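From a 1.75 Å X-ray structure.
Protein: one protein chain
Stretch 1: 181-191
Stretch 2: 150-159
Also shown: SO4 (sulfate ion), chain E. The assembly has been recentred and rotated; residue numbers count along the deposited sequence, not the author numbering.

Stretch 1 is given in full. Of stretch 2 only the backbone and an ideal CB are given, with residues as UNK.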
# COMPACT_ATOMS: atom_id res chain seq x y z
N ALA A 181 -4.92 27.15 3.86
CA ALA A 181 -3.56 26.62 3.85
C ALA A 181 -3.47 25.36 2.99
O ALA A 181 -2.53 25.22 2.21
CB ALA A 181 -3.08 26.34 5.27
N SER A 182 -4.44 24.46 3.13
CA SER A 182 -4.40 23.23 2.33
C SER A 182 -4.67 23.48 0.85
O SER A 182 -4.03 22.86 0.00
CB SER A 182 -5.33 22.15 2.90
OG SER A 182 -4.60 21.34 3.81
N LEU A 183 -5.58 24.39 0.54
CA LEU A 183 -5.84 24.73 -0.86
C LEU A 183 -4.61 25.34 -1.51
O LEU A 183 -4.34 25.09 -2.68
CB LEU A 183 -7.05 25.67 -1.01
CG LEU A 183 -8.41 25.03 -0.72
CD1 LEU A 183 -9.50 26.08 -0.87
CD2 LEU A 183 -8.69 23.82 -1.60
N TYR A 184 -3.86 26.12 -0.74
CA TYR A 184 -2.60 26.68 -1.24
C TYR A 184 -1.60 25.57 -1.56
O TYR A 184 -1.06 25.52 -2.68
CB TYR A 184 -2.00 27.68 -0.25
CG TYR A 184 -0.65 28.20 -0.70
CD1 TYR A 184 -0.55 29.18 -1.69
CD2 TYR A 184 0.54 27.70 -0.15
CE1 TYR A 184 0.68 29.65 -2.12
CE2 TYR A 184 1.78 28.17 -0.57
CZ TYR A 184 1.84 29.14 -1.55
OH TYR A 184 3.06 29.62 -1.98
N ASP A 185 -1.36 24.69 -0.60
CA ASP A 185 -0.43 23.58 -0.80
C ASP A 185 -0.82 22.70 -1.98
O ASP A 185 0.04 22.26 -2.75
CB ASP A 185 -0.31 22.72 0.46
CG ASP A 185 0.44 23.41 1.60
OD1 ASP A 185 1.06 24.49 1.41
OD2 ASP A 185 0.41 22.84 2.70
N ILE A 186 -2.12 22.42 -2.10
CA ILE A 186 -2.63 21.62 -3.22
C ILE A 186 -2.34 22.30 -4.56
O ILE A 186 -1.72 21.70 -5.44
CB ILE A 186 -4.13 21.29 -3.06
CG1 ILE A 186 -4.33 20.31 -1.89
CG2 ILE A 186 -4.69 20.69 -4.34
CD1 ILE A 186 -5.75 20.26 -1.34
N GLN A 187 -2.74 23.56 -4.70
CA GLN A 187 -2.51 24.33 -5.93
C GLN A 187 -1.02 24.37 -6.33
O GLN A 187 -0.68 24.28 -7.51
CB GLN A 187 -3.08 25.75 -5.81
CG GLN A 187 -2.90 26.64 -7.04
CD GLN A 187 -3.50 26.05 -8.31
OE1 GLN A 187 -4.55 25.41 -8.29
NE2 GLN A 187 -2.83 26.28 -9.44
N GLN A 188 -0.15 24.48 -5.33
CA GLN A 188 1.28 24.54 -5.60
C GLN A 188 1.86 23.18 -5.98
O GLN A 188 2.64 23.09 -6.94
CB GLN A 188 2.04 25.12 -4.39
CG GLN A 188 1.75 26.60 -4.14
CD GLN A 188 2.00 27.47 -5.37
OE1 GLN A 188 1.20 28.35 -5.69
NE2 GLN A 188 3.09 27.20 -6.08
N LYS A 189 1.46 22.13 -5.27
CA LYS A 189 2.21 20.86 -5.31
C LYS A 189 1.47 19.64 -5.84
O LYS A 189 2.11 18.70 -6.32
CB LYS A 189 2.76 20.52 -3.92
CG LYS A 189 3.61 21.62 -3.30
CD LYS A 189 4.27 21.14 -2.01
CE LYS A 189 5.05 22.27 -1.34
NZ LYS A 189 5.59 21.85 -0.01
N TYR A 190 0.14 19.62 -5.73
CA TYR A 190 -0.60 18.36 -5.87
C TYR A 190 -1.70 18.31 -6.92
O TYR A 190 -1.91 17.27 -7.53
CB TYR A 190 -1.14 17.90 -4.51
CG TYR A 190 -0.09 17.85 -3.43
CD1 TYR A 190 1.05 17.04 -3.56
CD2 TYR A 190 -0.22 18.63 -2.28
CE1 TYR A 190 2.02 17.00 -2.56
CE2 TYR A 190 0.75 18.59 -1.28
CZ TYR A 190 1.86 17.79 -1.43
OH TYR A 190 2.82 17.76 -0.43
N GLY A 191 -2.42 19.41 -7.11
CA GLY A 191 -3.52 19.39 -8.07
C GLY A 191 -3.95 20.79 -8.45
O GLY A 191 -3.35 21.76 -7.99
N UNK A 150 -9.66 15.45 2.93
CA UNK A 150 -9.59 15.91 1.54
C UNK A 150 -8.15 16.07 1.08
O UNK A 150 -7.75 15.46 0.08
CB UNK A 150 -10.34 17.24 1.38
N UNK A 151 -7.36 16.85 1.83
CA UNK A 151 -5.96 17.06 1.47
C UNK A 151 -5.20 15.74 1.41
O UNK A 151 -4.40 15.52 0.50
CB UNK A 151 -5.29 18.01 2.47
N UNK A 152 -5.44 14.86 2.38
CA UNK A 152 -4.78 13.55 2.42
C UNK A 152 -5.12 12.71 1.19
O UNK A 152 -4.25 12.02 0.62
CB UNK A 152 -5.18 12.80 3.69
N UNK A 153 -6.38 12.78 0.77
CA UNK A 153 -6.87 12.04 -0.40
C UNK A 153 -6.23 12.59 -1.67
O UNK A 153 -5.86 11.82 -2.57
CB UNK A 153 -8.39 12.12 -0.50
N UNK A 154 -6.09 13.91 -1.72
CA UNK A 154 -5.50 14.59 -2.87
C UNK A 154 -4.04 14.21 -3.05
O UNK A 154 -3.63 13.85 -4.15
CB UNK A 154 -5.63 16.11 -2.72
N UNK A 155 -3.27 14.25 -1.96
CA UNK A 155 -1.86 13.83 -1.99
C UNK A 155 -1.74 12.40 -2.48
O UNK A 155 -0.95 12.12 -3.39
CB UNK A 155 -1.22 13.96 -0.61
N UNK A 156 -2.53 11.49 -1.91
CA UNK A 156 -2.51 10.10 -2.35
C UNK A 156 -2.94 9.88 -3.79
O UNK A 156 -2.37 9.02 -4.47
CB UNK A 156 -3.41 9.27 -1.43
N UNK A 157 -3.93 10.63 -4.26
CA UNK A 157 -4.40 10.51 -5.65
C UNK A 157 -3.28 10.80 -6.66
O UNK A 157 -3.06 10.00 -7.58
CB UNK A 157 -5.57 11.46 -5.89
N UNK A 158 -2.57 11.91 -6.48
CA UNK A 158 -1.48 12.25 -7.41
C UNK A 158 -0.32 11.26 -7.27
O UNK A 158 0.25 10.83 -8.27
CB UNK A 158 -0.99 13.68 -7.16
N UNK A 159 -0.02 10.88 -6.03
CA UNK A 159 1.03 9.86 -5.80
C UNK A 159 0.70 8.53 -6.46
O UNK A 159 1.59 7.80 -6.89
CB UNK A 159 1.23 9.64 -4.30
S SO4 E . 8.55 19.18 -0.64
O1 SO4 E . 8.60 18.82 0.79
O2 SO4 E . 7.20 19.64 -1.01
O3 SO4 E . 9.53 20.27 -0.91
O4 SO4 E . 8.95 18.01 -1.45

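Stretch 2 is helical throughout, with phi/psi near -60/-45 and i to i+4 bonds such as that from the N of position 154 to the O of position 150 (2.9 Å). Its axis runs 9° from that of helix 181-189, with a closest approach of 10.6 Å. The backbone N-H bonds disfavour proline inside the helix, since it has no N-H to give, and the negative phi values give glycine no advantage, so the side chains must be judged chiefly by what stretch 1 presents to each CB.

Position 150 points sideways, and its ideal CB has nothing of stretch 1 within 5.5 Å. Many residues would fit; the deposited one is Val 150, chi1 t, which makes no contact here.

Position 151 points toward stretch 1. Its ideal CB lies 3.7 Å from Ser 182 OG and 4.5 Å from Ile 186 CD1, and further out the carboxylate of Asp 185 offers negative charge. A long donor suits this best, lysine or arginine; glutamine could meet the Ser 182 hydroxyl but would fall short of the carboxylate. A short side chain would leave the carboxylate unreached. The residue is Arg 151. Its NH2 donates to Asp 185 OD2 at 2.9 Å and its NH1 to the same OD2 at 3.1 Å, forming a salt bridge in which one oxygen takes two donors. NH2 also donates to Ser 182 OG at 3.2 Å. Both acceptors lie at the guanidinium edge, near its plane, where its N-H groups point. A water accepts from Arg 151 NH1 (3.1 Å) and hydrogen-bonds Tyr 190 OH (2.7 Å), linking the two side chains. The aliphatic part packs too, with Arg 151 CG 4.3 Å from Ile 186 CD1.

Positions 152 and 153 are out of reach of stretch 1, which therefore does not discriminate among side chains there. They are Ala 152 and Thr 153.

Position 154 points toward stretch 1, its ideal CB 4.4 Å from Ile 186 CD1 and 5.2 Å from Tyr 190 CB. With apolar carbon on offer, valine, isoleucine, leucine or alanine are reasonable. It is Val 154, chi1 t, whose CG1 lies 3.9 Å from Ile 186 CG2 and 3.8 Å from Tyr 190 CB.

Position 155 points sideways, but its ideal CB is 4.8 Å from Tyr 190 CD1, beside the aromatic ring. A methyl-bearing residue such as valine, isoleucine or threonine could cover that ring. Val 155 does so: CG2 sits 3.7 Å from the Tyr 190 ring centroid and 10° off the ring normal, a CH-pi contact over one face.

Position 156 is out of reach and 157 points sideways without contact, so stretch 1 sets no preference. They are Asp 156 and Ala 157.

Position 158 points toward stretch 1, its ideal CB 3.7 Å from Tyr 190 O. That proximity argues for a compact side chain, alanine, valine or perhaps threonine. It is Val 158, with CG2 4.1 Å from Tyr 190 CB.

Position 159 points sideways, its ideal CB beyond 5.5 Å of stretch 1, leaving the choice open. It is Gln 159.

Stretch 2 150-159: VRATVVDAVQ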
# COMPACT_ATOMS: atom_id res chain seq x y z
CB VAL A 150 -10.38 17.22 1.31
CG1 VAL A 150 -10.15 17.75 -0.11
CG2 VAL A 150 -11.86 16.99 1.54
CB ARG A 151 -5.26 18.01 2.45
CG ARG A 151 -3.83 18.34 2.04
CD ARG A 151 -2.91 18.30 3.24
NE ARG A 151 -1.49 18.48 2.89
CZ ARG A 151 -0.89 19.66 2.84
NH1 ARG A 151 0.40 19.76 2.52
NH2 ARG A 151 -1.58 20.75 3.12
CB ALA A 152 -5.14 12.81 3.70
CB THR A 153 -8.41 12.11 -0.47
OG1 THR A 153 -8.96 11.45 0.67
CG2 THR A 153 -8.96 11.46 -1.75
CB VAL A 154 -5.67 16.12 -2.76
CG1 VAL A 154 -4.74 16.86 -3.73
CG2 VAL A 154 -7.12 16.49 -3.04
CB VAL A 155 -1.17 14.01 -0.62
CG1 VAL A 155 0.20 13.35 -0.61
CG2 VAL A 155 -1.05 15.50 -0.30
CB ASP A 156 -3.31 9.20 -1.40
CG ASP A 156 -2.43 8.53 -0.35
OD1 ASP A 156 -1.19 8.69 -0.40
OD2 ASP A 156 -2.98 7.85 0.54
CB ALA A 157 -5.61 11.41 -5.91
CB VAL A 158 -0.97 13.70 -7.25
CG1 VAL A 158 -0.37 14.19 -8.57
CG2 VAL A 158 -2.10 14.62 -6.85
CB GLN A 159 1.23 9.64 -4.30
CG GLN A 159 1.99 10.77 -3.63
CD GLN A 159 2.14 10.56 -2.14
OE1 GLN A 159 1.32 9.91 -1.48
NE2 GLN A 159 3.20 11.14 -1.58
O HOH W 1 1.98 17.13 2.02
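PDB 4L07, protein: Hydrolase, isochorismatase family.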